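Local coordinates for beta subunit of photoactivated adenylyl cyclase (Beggiatoa sp. PS, PDB 5M2A), which probably makes cyclic AMP from ATP in response to blue light, which a flavin-binding BLUF domain senses for the attached cyclase domain, at residues M4-V9 against K81-T87; N76-L80 against H123-E127; Q150-I156 against S252-E258; T166-L171 against I345-E350; A294-K300 against I324-T328. One frame throughout, in Å; residues are numbered along the deposited sequence.

Contact 1 (M4-V9 against K81-T87); sequences MMKRLV and KTEYDIT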
# COMPACT_ATOMS: atom_id res chain seq x y z
N MET A 4 -22.06 -19.03 24.47
CA MET A 4 -21.31 -19.03 23.22
C MET A 4 -19.84 -18.68 23.46
O MET A 4 -19.52 -17.83 24.28
CB MET A 4 -21.93 -18.04 22.23
CG MET A 4 -21.21 -17.99 20.89
SD MET A 4 -21.94 -16.82 19.73
CE MET A 4 -23.56 -17.55 19.49
N MET A 5 -18.95 -19.35 22.72
CA MET A 5 -17.51 -19.17 22.88
C MET A 5 -16.87 -18.63 21.61
O MET A 5 -17.37 -18.81 20.50
CB MET A 5 -16.84 -20.49 23.26
CG MET A 5 -17.21 -21.04 24.62
SD MET A 5 -16.22 -22.49 25.01
CE MET A 5 -16.78 -23.62 23.73
N LYS A 6 -15.74 -17.96 21.79
CA LYS A 6 -14.96 -17.43 20.68
C LYS A 6 -13.49 -17.76 20.89
O LYS A 6 -13.06 -18.16 21.98
CB LYS A 6 -15.12 -15.91 20.54
CG LYS A 6 -14.51 -15.14 21.69
CD LYS A 6 -14.83 -13.67 21.62
CE LYS A 6 -14.19 -13.01 20.42
NZ LYS A 6 -14.57 -11.58 20.33
N ARG A 7 -12.70 -17.60 19.83
CA ARG A 7 -11.27 -17.83 19.89
C ARG A 7 -10.58 -16.74 19.09
O ARG A 7 -10.94 -16.48 17.93
CB ARG A 7 -10.91 -19.22 19.35
CG ARG A 7 -9.42 -19.51 19.29
CD ARG A 7 -9.17 -21.01 19.14
NE ARG A 7 -9.96 -21.59 18.06
CZ ARG A 7 -10.93 -22.49 18.23
NH1 ARG A 7 -11.23 -22.92 19.45
NH2 ARG A 7 -11.59 -22.95 17.18
N LEU A 8 -9.59 -16.09 19.70
CA LEU A 8 -8.82 -15.06 19.03
C LEU A 8 -7.34 -15.41 19.05
O LEU A 8 -6.85 -16.10 19.95
CB LEU A 8 -9.06 -13.68 19.65
CG LEU A 8 -8.68 -13.33 21.09
CD1 LEU A 8 -7.20 -12.99 21.21
CD2 LEU A 8 -9.53 -12.16 21.57
N VAL A 9 -6.62 -14.92 18.04
CA VAL A 9 -5.19 -15.13 17.94
C VAL A 9 -4.57 -13.78 17.63
O VAL A 9 -5.11 -13.04 16.80
CB VAL A 9 -4.83 -16.16 16.85
CG1 VAL A 9 -3.33 -16.43 16.85
CG2 VAL A 9 -5.62 -17.44 17.04
N LYS A 81 -6.91 -13.11 13.94
CA LYS A 81 -8.04 -13.96 13.60
C LYS A 81 -8.96 -14.01 14.80
O LYS A 81 -8.50 -14.08 15.94
CB LYS A 81 -7.57 -15.37 13.21
CG LYS A 81 -8.71 -16.36 12.97
CD LYS A 81 -8.20 -17.79 12.89
CE LYS A 81 -7.66 -18.13 11.51
NZ LYS A 81 -7.11 -19.52 11.46
N THR A 82 -10.26 -13.95 14.53
CA THR A 82 -11.27 -14.16 15.55
C THR A 82 -12.28 -15.15 14.99
O THR A 82 -12.87 -14.91 13.93
CB THR A 82 -11.95 -12.85 15.94
OG1 THR A 82 -10.97 -11.93 16.43
CG2 THR A 82 -12.96 -13.09 17.04
N GLU A 83 -12.47 -16.26 15.70
CA GLU A 83 -13.46 -17.26 15.35
C GLU A 83 -14.63 -17.13 16.32
O GLU A 83 -14.44 -17.19 17.54
CB GLU A 83 -12.88 -18.67 15.42
CG GLU A 83 -11.82 -18.96 14.38
CD GLU A 83 -11.13 -20.30 14.62
OE1 GLU A 83 -10.01 -20.29 15.20
OE2 GLU A 83 -11.71 -21.34 14.26
N TYR A 84 -15.83 -16.93 15.78
CA TYR A 84 -17.02 -16.76 16.59
C TYR A 84 -17.83 -18.04 16.62
O TYR A 84 -17.79 -18.85 15.69
CB TYR A 84 -17.88 -15.61 16.06
CG TYR A 84 -17.25 -14.25 16.25
CD1 TYR A 84 -17.38 -13.56 17.44
CD2 TYR A 84 -16.52 -13.65 15.22
CE1 TYR A 84 -16.80 -12.31 17.62
CE2 TYR A 84 -15.94 -12.40 15.39
CZ TYR A 84 -16.09 -11.74 16.59
OH TYR A 84 -15.52 -10.50 16.77
N ASP A 85 -18.57 -18.23 17.72
CA ASP A 85 -19.47 -19.36 17.90
C ASP A 85 -18.75 -20.69 17.67
O ASP A 85 -19.22 -21.57 16.94
CB ASP A 85 -20.69 -19.23 16.98
CG ASP A 85 -21.87 -20.07 17.44
OD1 ASP A 85 -21.67 -21.04 18.21
OD2 ASP A 85 -23.01 -19.76 17.03
N ILE A 86 -17.58 -20.83 18.29
CA ILE A 86 -16.77 -22.03 18.11
C ILE A 86 -17.45 -23.20 18.80
O ILE A 86 -18.07 -23.07 19.87
CB ILE A 86 -15.34 -21.82 18.64
CG1 ILE A 86 -15.35 -21.55 20.15
CG2 ILE A 86 -14.65 -20.69 17.89
CD1 ILE A 86 -14.05 -21.87 20.84
N THR A 87 -17.33 -24.38 18.19
CA THR A 87 -17.94 -25.57 18.75
C THR A 87 -17.05 -26.24 19.79
O THR A 87 -17.54 -26.67 20.84
CB THR A 87 -18.27 -26.57 17.63
OG1 THR A 87 -19.10 -25.93 16.65
CG2 THR A 87 -18.99 -27.78 18.18
O HOH W 1 -19.84 -21.06 21.18
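In the BLUF sheet, residues 5-9 of strand 5-14 pair antiparallel with the end of strand 77-83. Arg7 and Glu83 form a hydrogen-bonded pair, with Glu83 N to Arg7 O at 2.7 Å; Val9 N reaches Lys81 O at 2.9 Å. Beyond the ladder, Ile86 N still bonds to Met5 O at 3.0 Å, from above the carbonyl plane. On the face carrying Arg7, Val9 and Glu83, the arginine and glutamate side chains run side by side. Arg7 bends at chi3 (50°), and its NE meets Glu83 OE1 at 3.1 Å, in the guanidinium plane but well above the carboxylate plane; the two planes stand 70° apart. Ile86 CG2 lies over one guanidinium face, toward its rim, while Ile86 CD1 touches Arg7 NH1 at 3.3 Å. On the other face, Lys6 CE packs on Thr82 CG2 at 3.6 Å. Arg7 also bridges to Glu55 and Lys6 to Asp62. Strand 49-55 flanks 5-14, helix 58-69 covers Leu8, and Leu115 of the second subunit packs on Val9.

Contact 2 (N76-L80 against H123-E127); sequences NILCL and HRVLE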
# COMPACT_ATOMS: atom_id res chain seq x y z
N ASN A 76 2.86 -3.05 19.67
CA ASN A 76 2.53 -3.38 18.28
C ASN A 76 1.66 -4.64 18.22
O ASN A 76 1.97 -5.62 17.55
CB ASN A 76 3.79 -3.54 17.43
CG ASN A 76 3.49 -3.53 15.93
OD1 ASN A 76 4.26 -4.05 15.12
ND2 ASN A 76 2.35 -2.95 15.56
N ILE A 77 0.55 -4.59 18.95
CA ILE A 77 -0.34 -5.74 19.04
C ILE A 77 -1.27 -5.77 17.83
O ILE A 77 -1.92 -4.77 17.51
CB ILE A 77 -1.14 -5.69 20.35
CG1 ILE A 77 -0.18 -5.66 21.55
CG2 ILE A 77 -2.10 -6.88 20.43
CD1 ILE A 77 -0.84 -5.24 22.85
N LEU A 78 -1.33 -6.92 17.16
CA LEU A 78 -2.22 -7.11 16.02
C LEU A 78 -2.97 -8.41 16.22
O LEU A 78 -2.36 -9.49 16.22
CB LEU A 78 -1.45 -7.10 14.70
CG LEU A 78 -2.30 -7.42 13.47
CD1 LEU A 78 -3.41 -6.40 13.29
CD2 LEU A 78 -1.45 -7.51 12.21
N CYS A 79 -4.28 -8.31 16.38
CA CYS A 79 -5.13 -9.50 16.38
C CYS A 79 -5.30 -9.99 14.95
O CYS A 79 -5.73 -9.22 14.07
CB CYS A 79 -6.48 -9.19 17.02
SG CYS A 79 -7.58 -10.63 17.10
N LEU A 80 -4.97 -11.26 14.71
CA LEU A 80 -4.93 -11.82 13.37
C LEU A 80 -6.19 -12.56 12.98
O LEU A 80 -6.50 -12.64 11.78
CB LEU A 80 -3.75 -12.79 13.24
CG LEU A 80 -2.35 -12.19 13.37
CD1 LEU A 80 -1.35 -13.32 13.25
CD2 LEU A 80 -2.12 -11.14 12.30
N HIS A 123 5.59 -10.81 7.84
CA HIS A 123 4.25 -10.27 8.07
C HIS A 123 4.32 -8.88 8.70
O HIS A 123 3.61 -7.96 8.28
CB HIS A 123 3.48 -11.25 8.98
CG HIS A 123 2.01 -10.95 9.10
ND1 HIS A 123 1.51 -9.95 9.91
CD2 HIS A 123 0.93 -11.57 8.56
CE1 HIS A 123 0.19 -9.95 9.84
NE2 HIS A 123 -0.19 -10.92 9.03
N ARG A 124 5.20 -8.71 9.68
CA ARG A 124 5.28 -7.43 10.38
C ARG A 124 5.81 -6.33 9.47
O ARG A 124 5.48 -5.16 9.67
CB ARG A 124 6.15 -7.55 11.63
CG ARG A 124 5.76 -8.72 12.53
CD ARG A 124 5.26 -8.22 13.87
NE ARG A 124 3.93 -7.64 13.78
CZ ARG A 124 3.30 -7.10 14.82
NH1 ARG A 124 2.09 -6.58 14.66
NH2 ARG A 124 3.88 -7.07 16.01
N VAL A 125 6.62 -6.69 8.48
CA VAL A 125 7.05 -5.70 7.49
C VAL A 125 5.88 -5.29 6.61
O VAL A 125 5.58 -4.10 6.46
CB VAL A 125 8.20 -6.26 6.63
CG1 VAL A 125 8.49 -5.30 5.48
CG2 VAL A 125 9.44 -6.44 7.48
N LEU A 126 5.18 -6.28 6.05
CA LEU A 126 4.03 -6.01 5.19
C LEU A 126 2.98 -5.15 5.89
O LEU A 126 2.35 -4.32 5.24
CB LEU A 126 3.39 -7.31 4.73
CG LEU A 126 4.19 -8.33 3.91
CD1 LEU A 126 3.24 -9.19 3.11
CD2 LEU A 126 5.21 -7.68 3.00
N GLU A 127 2.75 -5.37 7.20
CA GLU A 127 1.80 -4.55 7.95
C GLU A 127 2.06 -3.06 7.78
O GLU A 127 1.12 -2.26 7.77
CB GLU A 127 1.87 -4.87 9.44
CG GLU A 127 1.21 -6.18 9.83
CD GLU A 127 1.60 -6.59 11.23
OE1 GLU A 127 2.09 -7.73 11.41
OE2 GLU A 127 1.46 -5.75 12.14
O HOH W 2 4.40 -3.74 12.01
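One backbone oxygen, Asn76 O, takes two N-H groups of a single guanidinium, that of Arg124. The contact joins strand 77-80 of the BLUF sheet, just after a corner in the chain, to residues 123-127 of helix 110-129, the local axes crossing at 103°. Arg124 NH2 reaches Asn76 O at 2.8 Å and NH1 at 3.0 Å, both with the oxygen in the guanidinium plane. In the conformer described, the Asn76 amide lies nearly parallel to the guanidinium (8°), with OD1 over one face near the rim. Side-on, NE and NH1 of Arg124 hold Glu127 in a salt bridge, one nitrogen to each carboxylate oxygen, which should limit rotation of both groups. Glu127 OE1 also accepts from His123 ND1 at 2.7 Å, on its anti side; the histidine and Arg124 NE approach from opposite faces of the carboxylate. His123 NE2 bonds to Ser122 of the second subunit, linking this network to the dimer interface. With chi1 at 175°, Leu78 extends toward the helix, and Leu78 CD2 meets Glu127 CD at 3.3 Å.

Contact 3 (Q150-I156 against S252-E258); sequences QLVEKII and SYGHVIE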
# COMPACT_ATOMS: atom_id res chain seq x y z
N GLN A 150 -18.60 0.17 0.32
CA GLN A 150 -19.67 0.94 0.94
C GLN A 150 -19.51 2.40 0.58
O GLN A 150 -18.39 2.91 0.48
CB GLN A 150 -19.66 0.79 2.48
CG GLN A 150 -19.89 -0.63 2.99
CD GLN A 150 -21.35 -1.05 2.91
OE1 GLN A 150 -22.26 -0.22 2.97
NE2 GLN A 150 -21.59 -2.35 2.78
N LEU A 151 -20.63 3.08 0.36
CA LEU A 151 -20.63 4.53 0.24
C LEU A 151 -20.60 5.12 1.65
O LEU A 151 -21.55 4.94 2.42
CB LEU A 151 -21.86 5.03 -0.52
CG LEU A 151 -21.83 6.53 -0.84
CD1 LEU A 151 -20.75 6.84 -1.86
CD2 LEU A 151 -23.19 7.02 -1.33
N VAL A 152 -19.53 5.82 2.00
CA VAL A 152 -19.38 6.34 3.35
C VAL A 152 -19.16 7.84 3.26
O VAL A 152 -18.74 8.38 2.23
CB VAL A 152 -18.22 5.65 4.11
CG1 VAL A 152 -18.58 4.20 4.42
CG2 VAL A 152 -16.95 5.71 3.30
N GLU A 153 -19.47 8.53 4.35
CA GLU A 153 -19.22 9.96 4.47
C GLU A 153 -17.84 10.16 5.09
O GLU A 153 -17.60 9.72 6.22
CB GLU A 153 -20.30 10.63 5.31
CG GLU A 153 -21.68 10.59 4.67
CD GLU A 153 -22.83 10.66 5.67
OE1 GLU A 153 -22.70 10.10 6.79
OE2 GLU A 153 -23.87 11.26 5.35
N LYS A 154 -16.92 10.82 4.37
CA LYS A 154 -15.57 10.97 4.87
C LYS A 154 -15.07 12.39 4.63
O LYS A 154 -15.41 13.04 3.63
CB LYS A 154 -14.57 10.02 4.17
CG LYS A 154 -14.75 8.55 4.47
CD LYS A 154 -14.33 8.21 5.88
CE LYS A 154 -14.01 6.73 6.04
NZ LYS A 154 -13.83 6.39 7.48
N ILE A 155 -14.23 12.84 5.55
CA ILE A 155 -13.38 14.00 5.32
C ILE A 155 -12.10 13.47 4.70
O ILE A 155 -11.46 12.58 5.26
CB ILE A 155 -13.08 14.76 6.63
CG1 ILE A 155 -14.38 15.35 7.19
CG2 ILE A 155 -12.02 15.86 6.39
CD1 ILE A 155 -14.24 16.01 8.57
N ILE A 156 -11.75 14.00 3.54
CA ILE A 156 -10.53 13.61 2.85
C ILE A 156 -9.47 14.66 3.14
O ILE A 156 -9.73 15.86 3.04
CB ILE A 156 -10.77 13.44 1.34
CG1 ILE A 156 -11.91 12.45 1.10
CG2 ILE A 156 -9.51 12.95 0.65
CD1 ILE A 156 -11.57 11.01 1.52
N SER A 252 -11.66 18.01 2.36
CA SER A 252 -12.97 18.02 1.73
C SER A 252 -13.86 17.05 2.49
O SER A 252 -13.40 16.29 3.34
CB SER A 252 -12.90 17.62 0.26
OG SER A 252 -12.52 16.26 0.16
N TYR A 253 -15.16 17.13 2.21
CA TYR A 253 -16.13 16.25 2.85
C TYR A 253 -17.12 15.78 1.80
O TYR A 253 -17.64 16.58 1.02
CB TYR A 253 -16.87 16.98 3.97
CG TYR A 253 -17.97 16.14 4.59
CD1 TYR A 253 -17.66 14.99 5.30
CD2 TYR A 253 -19.30 16.50 4.48
CE1 TYR A 253 -18.65 14.22 5.89
CE2 TYR A 253 -20.30 15.74 5.06
CZ TYR A 253 -19.96 14.60 5.76
OH TYR A 253 -20.95 13.84 6.35
N GLY A 254 -17.41 14.48 1.79
CA GLY A 254 -18.41 14.03 0.85
C GLY A 254 -18.55 12.52 0.89
O GLY A 254 -17.91 11.84 1.70
N HIS A 255 -19.41 12.04 -0.00
CA HIS A 255 -19.63 10.62 -0.21
C HIS A 255 -18.47 10.03 -0.97
O HIS A 255 -18.10 10.52 -2.04
CB HIS A 255 -20.92 10.39 -1.00
CG HIS A 255 -22.13 10.96 -0.35
ND1 HIS A 255 -22.07 11.66 0.84
CD2 HIS A 255 -23.43 10.95 -0.72
CE1 HIS A 255 -23.29 12.06 1.17
NE2 HIS A 255 -24.13 11.64 0.24
N VAL A 256 -17.87 8.98 -0.43
CA VAL A 256 -16.80 8.27 -1.11
C VAL A 256 -17.07 6.79 -0.98
O VAL A 256 -17.59 6.33 0.04
CB VAL A 256 -15.40 8.63 -0.57
CG1 VAL A 256 -15.09 10.12 -0.81
CG2 VAL A 256 -15.29 8.30 0.90
N ILE A 257 -16.76 6.06 -2.03
CA ILE A 257 -16.83 4.61 -2.00
C ILE A 257 -15.50 4.11 -1.45
O ILE A 257 -14.44 4.51 -1.93
CB ILE A 257 -17.10 4.04 -3.39
CG1 ILE A 257 -18.42 4.60 -3.92
CG2 ILE A 257 -17.13 2.51 -3.36
CD1 ILE A 257 -18.71 4.20 -5.35
N GLU A 258 -15.56 3.26 -0.43
CA GLU A 258 -14.36 2.71 0.20
C GLU A 258 -14.39 1.20 0.06
O GLU A 258 -15.41 0.56 0.34
CB GLU A 258 -14.28 3.10 1.68
CG GLU A 258 -13.12 2.42 2.41
CD GLU A 258 -12.73 3.12 3.71
OE1 GLU A 258 -11.56 3.55 3.84
OE2 GLU A 258 -13.60 3.24 4.61
O HOH W 3 -13.06 3.95 7.28
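Val152 and Val256 exchange two nearly straight backbone hydrogen bonds, Val152 N to Val256 O at 2.8 Å and Val256 N to Val152 O at 2.9 Å. Three more hydrogen-bonded pairs, Gln150 with Glu258, Lys154 with Gly254 and Ile156 with Ser252, bring the total to eight bonds. Lys154 and Glu258 approach without a direct salt bridge: a water accepts from Lys154 NZ at 2.6 Å and donates to Glu258 OE2 at 2.8 Å. Lys154 CG lies 3.6 Å from Val256 CG2, and the bend at chi2 (-72°) turns the rest of the lysine toward Glu258. On the other face, Tyr253 OH lies 3.4 Å from Glu153 CB, the ring slanting past the side chain, whose carboxylate pairs with Lys212. Ile155 CG1 packs on Tyr253 CD1, and Leu151 CD1 touches His255 CB at 3.7 Å. Helix 274-285 covers Ile156 and Ser252, and Val173 of the second subunit packs on Leu151. This long, twisted antiparallel pair belongs to the central sheet of the class III nucleotidyl cyclase fold.

Contact 4 (T166-L171 against I345-E350); sequences TLTEKL and IRQTLE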
# COMPACT_ATOMS: atom_id res chain seq x y z
N THR A 166 11.35 22.57 -6.30
CA THR A 166 12.64 23.23 -6.11
C THR A 166 13.56 22.38 -5.24
O THR A 166 14.76 22.27 -5.51
CB THR A 166 12.43 24.61 -5.48
OG1 THR A 166 11.49 25.36 -6.27
CG2 THR A 166 13.75 25.36 -5.41
N LEU A 167 13.01 21.78 -4.18
CA LEU A 167 13.81 20.93 -3.31
C LEU A 167 14.38 19.74 -4.08
O LEU A 167 15.56 19.40 -3.92
CB LEU A 167 12.95 20.45 -2.14
CG LEU A 167 12.44 21.60 -1.26
CD1 LEU A 167 11.39 21.09 -0.29
CD2 LEU A 167 13.57 22.28 -0.51
N THR A 168 13.55 19.09 -4.91
CA THR A 168 14.05 17.94 -5.67
C THR A 168 15.04 18.37 -6.74
O THR A 168 15.95 17.60 -7.09
CB THR A 168 12.90 17.17 -6.32
OG1 THR A 168 12.11 18.06 -7.13
CG2 THR A 168 12.03 16.55 -5.26
N GLU A 169 14.89 19.59 -7.27
CA GLU A 169 15.83 20.07 -8.28
C GLU A 169 17.19 20.40 -7.69
O GLU A 169 18.21 20.19 -8.36
CB GLU A 169 15.26 21.30 -8.99
CG GLU A 169 16.17 21.85 -10.08
CD GLU A 169 15.62 23.09 -10.75
OE1 GLU A 169 14.81 23.80 -10.12
OE2 GLU A 169 16.01 23.36 -11.90
N LYS A 170 17.24 20.90 -6.46
CA LYS A 170 18.49 21.40 -5.90
C LYS A 170 19.13 20.47 -4.87
O LYS A 170 20.32 20.63 -4.59
CB LYS A 170 18.25 22.77 -5.25
CG LYS A 170 17.76 23.85 -6.21
CD LYS A 170 18.54 23.81 -7.51
CE LYS A 170 18.38 25.09 -8.32
NZ LYS A 170 19.43 26.09 -7.99
N LEU A 171 18.39 19.52 -4.31
CA LEU A 171 19.01 18.73 -3.26
C LEU A 171 19.47 17.37 -3.78
O LEU A 171 18.87 16.83 -4.72
CB LEU A 171 18.02 18.51 -2.11
CG LEU A 171 17.70 19.73 -1.25
CD1 LEU A 171 16.59 19.37 -0.29
CD2 LEU A 171 18.96 20.18 -0.51
N ILE A 345 13.57 29.69 -0.59
CA ILE A 345 13.98 28.29 -0.70
C ILE A 345 14.96 28.12 -1.86
O ILE A 345 16.05 27.56 -1.69
CB ILE A 345 12.74 27.39 -0.83
CG1 ILE A 345 11.96 27.44 0.48
CG2 ILE A 345 13.12 25.98 -1.22
CD1 ILE A 345 10.63 26.68 0.49
N ARG A 346 14.61 28.65 -3.03
CA ARG A 346 15.51 28.55 -4.17
C ARG A 346 16.84 29.27 -3.90
O ARG A 346 17.91 28.74 -4.19
CB ARG A 346 14.84 29.11 -5.42
CG ARG A 346 15.76 29.20 -6.63
CD ARG A 346 14.98 29.41 -7.91
NE ARG A 346 14.09 28.28 -8.19
CZ ARG A 346 14.47 27.17 -8.80
NH1 ARG A 346 15.73 27.02 -9.19
NH2 ARG A 346 13.60 26.19 -9.01
N GLN A 347 16.78 30.47 -3.32
CA GLN A 347 18.01 31.22 -3.06
C GLN A 347 18.85 30.56 -1.98
O GLN A 347 20.09 30.58 -2.05
CB GLN A 347 17.67 32.66 -2.70
CG GLN A 347 17.19 33.48 -3.88
CD GLN A 347 16.93 34.94 -3.53
OE1 GLN A 347 16.41 35.24 -2.46
NE2 GLN A 347 17.30 35.84 -4.43
N THR A 348 18.21 29.97 -0.97
CA THR A 348 18.97 29.23 0.05
C THR A 348 19.72 28.06 -0.58
O THR A 348 20.87 27.78 -0.22
CB THR A 348 18.03 28.73 1.15
OG1 THR A 348 17.43 29.85 1.81
CG2 THR A 348 18.78 27.89 2.17
N LEU A 349 19.09 27.38 -1.54
CA LEU A 349 19.69 26.22 -2.18
C LEU A 349 20.60 26.59 -3.34
O LEU A 349 21.27 25.70 -3.88
CB LEU A 349 18.59 25.27 -2.68
CG LEU A 349 17.72 24.65 -1.59
CD1 LEU A 349 16.61 23.82 -2.20
CD2 LEU A 349 18.58 23.81 -0.66
N GLU A 350 20.64 27.86 -3.75
CA GLU A 350 21.59 28.30 -4.76
C GLU A 350 23.00 28.33 -4.19
O GLU A 350 23.25 28.93 -3.14
CB GLU A 350 21.21 29.70 -5.27
CG GLU A 350 20.00 29.76 -6.18
CD GLU A 350 20.22 29.06 -7.51
OE1 GLU A 350 21.39 28.90 -7.92
OE2 GLU A 350 19.22 28.67 -8.14
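Leu349 fills the tight side of this junction between two nearly parallel helices, 164-170 and 338-349, whose local axes lie 10.0 Å apart at 13°. Its two methyl branches part: CD1 meets Leu167 CD2 at 3.8 Å, whereas CD2 meets Leu171 CD2 at 3.7 Å. Leu167 CD2 also packs on Ile345 CG2, and Lys170 CB closes over the leucine, with Leu349 CB 3.6 Å away. The more polar side is built from charged chains. Arg346, with CG anti to the backbone N and a bend at chi3, brings its guanidinium over Thr166 CG2, which lies on one face toward the rim. At the edge of the same group, NH2 donates to Glu169 OE1 at 2.9 Å, almost straight (167°) and in the guanidinium plane; the carboxylate plane is turned 73° from it. Lys170 bends at chi2 and chi4 to reach Glu350 OE2 with NZ at 2.6 Å, from well above the carboxylate plane. The lysine chain crosses the arginine at about a right angle, with Lys170 CE 3.4 Å from Arg346 NH1. The salt bridges of Arg346 to Glu169 and Lys170 to Glu350 probably offset the nearness of the two cations, Lys170 NZ lying 4.0 Å from Arg346 NH1. Exposed Glu169 places part of this network at the solvent. Leu244 packs on Leu349, Ala163 on Ile345, and Val176 of helix 173-193 and Pro241 both touch Leu171.

Contact 5 (A294-K300 against I324-T328); sequences AFTAGVK and IEVYT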
# COMPACT_ATOMS: atom_id res chain seq x y z
N ALA A 294 -6.93 24.80 3.63
CA ALA A 294 -8.15 25.20 2.95
C ALA A 294 -9.13 24.04 2.94
O ALA A 294 -8.73 22.89 2.73
CB ALA A 294 -7.88 25.65 1.50
N PHE A 295 -10.42 24.33 3.13
CA PHE A 295 -11.38 23.24 3.17
C PHE A 295 -12.75 23.72 2.70
O PHE A 295 -12.99 24.92 2.50
CB PHE A 295 -11.44 22.60 4.58
CG PHE A 295 -11.65 23.58 5.69
CD1 PHE A 295 -12.90 24.11 5.94
CD2 PHE A 295 -10.58 23.95 6.52
CE1 PHE A 295 -13.11 25.02 6.97
CE2 PHE A 295 -10.78 24.86 7.55
CZ PHE A 295 -12.03 25.39 7.78
N THR A 296 -13.64 22.75 2.50
CA THR A 296 -14.96 23.01 1.95
C THR A 296 -15.96 23.38 3.04
O THR A 296 -15.72 23.19 4.23
CB THR A 296 -15.48 21.78 1.20
OG1 THR A 296 -15.57 20.68 2.10
CG2 THR A 296 -14.54 21.42 0.06
N ALA A 297 -17.10 23.91 2.59
CA ALA A 297 -18.21 24.18 3.51
C ALA A 297 -18.64 22.92 4.25
O ALA A 297 -19.01 22.99 5.43
CB ALA A 297 -19.39 24.77 2.75
N GLY A 298 -18.56 21.75 3.60
CA GLY A 298 -18.96 20.52 4.27
C GLY A 298 -18.06 20.17 5.44
O GLY A 298 -18.51 19.63 6.45
N VAL A 299 -16.76 20.45 5.31
CA VAL A 299 -15.85 20.25 6.43
C VAL A 299 -16.24 21.17 7.57
O VAL A 299 -16.28 20.76 8.74
CB VAL A 299 -14.40 20.48 5.99
CG1 VAL A 299 -13.48 20.51 7.22
CG2 VAL A 299 -13.96 19.38 5.03
N LYS A 300 -16.55 22.43 7.24
CA LYS A 300 -16.95 23.40 8.25
C LYS A 300 -18.15 22.90 9.04
O LYS A 300 -18.17 22.98 10.27
CB LYS A 300 -17.26 24.74 7.58
CG LYS A 300 -17.71 25.86 8.51
CD LYS A 300 -17.94 27.14 7.73
CE LYS A 300 -18.45 28.27 8.63
NZ LYS A 300 -19.83 28.02 9.13
N ILE A 324 -16.84 26.04 -5.84
CA ILE A 324 -17.13 25.65 -4.46
C ILE A 324 -16.61 26.72 -3.52
O ILE A 324 -15.56 27.33 -3.75
CB ILE A 324 -16.50 24.28 -4.11
CG1 ILE A 324 -14.99 24.33 -4.37
CG2 ILE A 324 -17.15 23.16 -4.91
CD1 ILE A 324 -14.22 23.31 -3.57
N GLU A 325 -17.35 26.95 -2.44
CA GLU A 325 -16.92 27.86 -1.39
C GLU A 325 -15.72 27.28 -0.67
O GLU A 325 -15.73 26.11 -0.27
CB GLU A 325 -18.05 28.12 -0.40
CG GLU A 325 -19.08 29.10 -0.90
CD GLU A 325 -18.47 30.45 -1.24
OE1 GLU A 325 -17.97 31.13 -0.32
OE2 GLU A 325 -18.49 30.83 -2.43
N VAL A 326 -14.68 28.08 -0.49
CA VAL A 326 -13.48 27.66 0.22
C VAL A 326 -13.43 28.37 1.56
O VAL A 326 -13.70 29.58 1.64
CB VAL A 326 -12.20 27.95 -0.59
CG1 VAL A 326 -10.97 27.52 0.21
CG2 VAL A 326 -12.27 27.23 -1.92
N TYR A 327 -13.10 27.63 2.60
CA TYR A 327 -12.97 28.17 3.94
C TYR A 327 -11.61 27.83 4.52
O TYR A 327 -10.90 26.95 4.03
CB TYR A 327 -14.05 27.61 4.88
CG TYR A 327 -15.44 28.07 4.57
CD1 TYR A 327 -16.24 27.38 3.67
CD2 TYR A 327 -15.95 29.21 5.18
CE1 TYR A 327 -17.53 27.83 3.38
CE2 TYR A 327 -17.22 29.65 4.89
CZ TYR A 327 -18.00 28.96 4.00
OH TYR A 327 -19.27 29.42 3.73
N THR A 328 -11.28 28.54 5.59
CA THR A 328 -10.12 28.24 6.40
C THR A 328 -10.45 28.63 7.83
O THR A 328 -11.58 29.01 8.14
CB THR A 328 -8.87 28.96 5.87
OG1 THR A 328 -7.72 28.51 6.59
CG2 THR A 328 -9.01 30.46 6.03
O HOH W 4 -17.35 24.08 -0.16
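Chi1 of 52° sets Phe295 CG between its own backbone N and carbonyl carbon, turning one ring face toward the backbone at Tyr327 and Thr328; chi1 of -69° lays the Tyr327 ring against the first turn of helix 297-301. They meet in an antiparallel strand pair near the edge of the cyclase-domain sheet, where strand 293-296 passes straight into that helix. The backbones join by Phe295 N to Tyr327 O at 2.8 Å and Tyr327 N to Phe295 O at 2.7 Å. Tyr327 O also sits over the centre of the phenyl face, and Phe295 CE1 touches Tyr327 CB at 3.5 Å. At the strand-helix junction Thr296 is the N-cap: its OG1 accepts a weak bond from Val299 N. The strands part here, and one water spans the gap, accepting from Ala297 N at 2.8 Å and donating to Glu325 O at 2.6 Å. Helix 274-285 lies against Thr296, Ile324 and Val326, while strand 309-315 borders strand 324-329 and packs on Tyr327 and Lys300. Ala297 CB meets Tyr327 CE1 at 3.6 Å, and Lys300, extended as far as CE, brings CD over one ring face in a CH-pi contact, 3.9 Å from the Tyr327 centroid.

Contacts 1 and 2 share strand 77-83 of the light-sensing domain and meet where Val9 O lies 2.7 Å from Leu80 N, a probable hydrogen bond. The flavin is about 9 Å from the Leu8 side chain in contact 1 and about 11 Å from that of Arg124 in contact 2. Contacts 3 and 5 share the cyclase sheet through neighbouring strands 247-258 and 293-296, with Ser252 C 3.4 Å from Val299 CG2. Between nearest atoms, contact 4 lies about 18 Å from contact 5 and about 22 Å from contact 3. Its Leu167 side chain is about 8 Å from the magnesium ion bound at Asp160, Ile161 and Asp204. Contacts 1, 2 and 3 all touch the second subunit, so the dimer interface spans both domains.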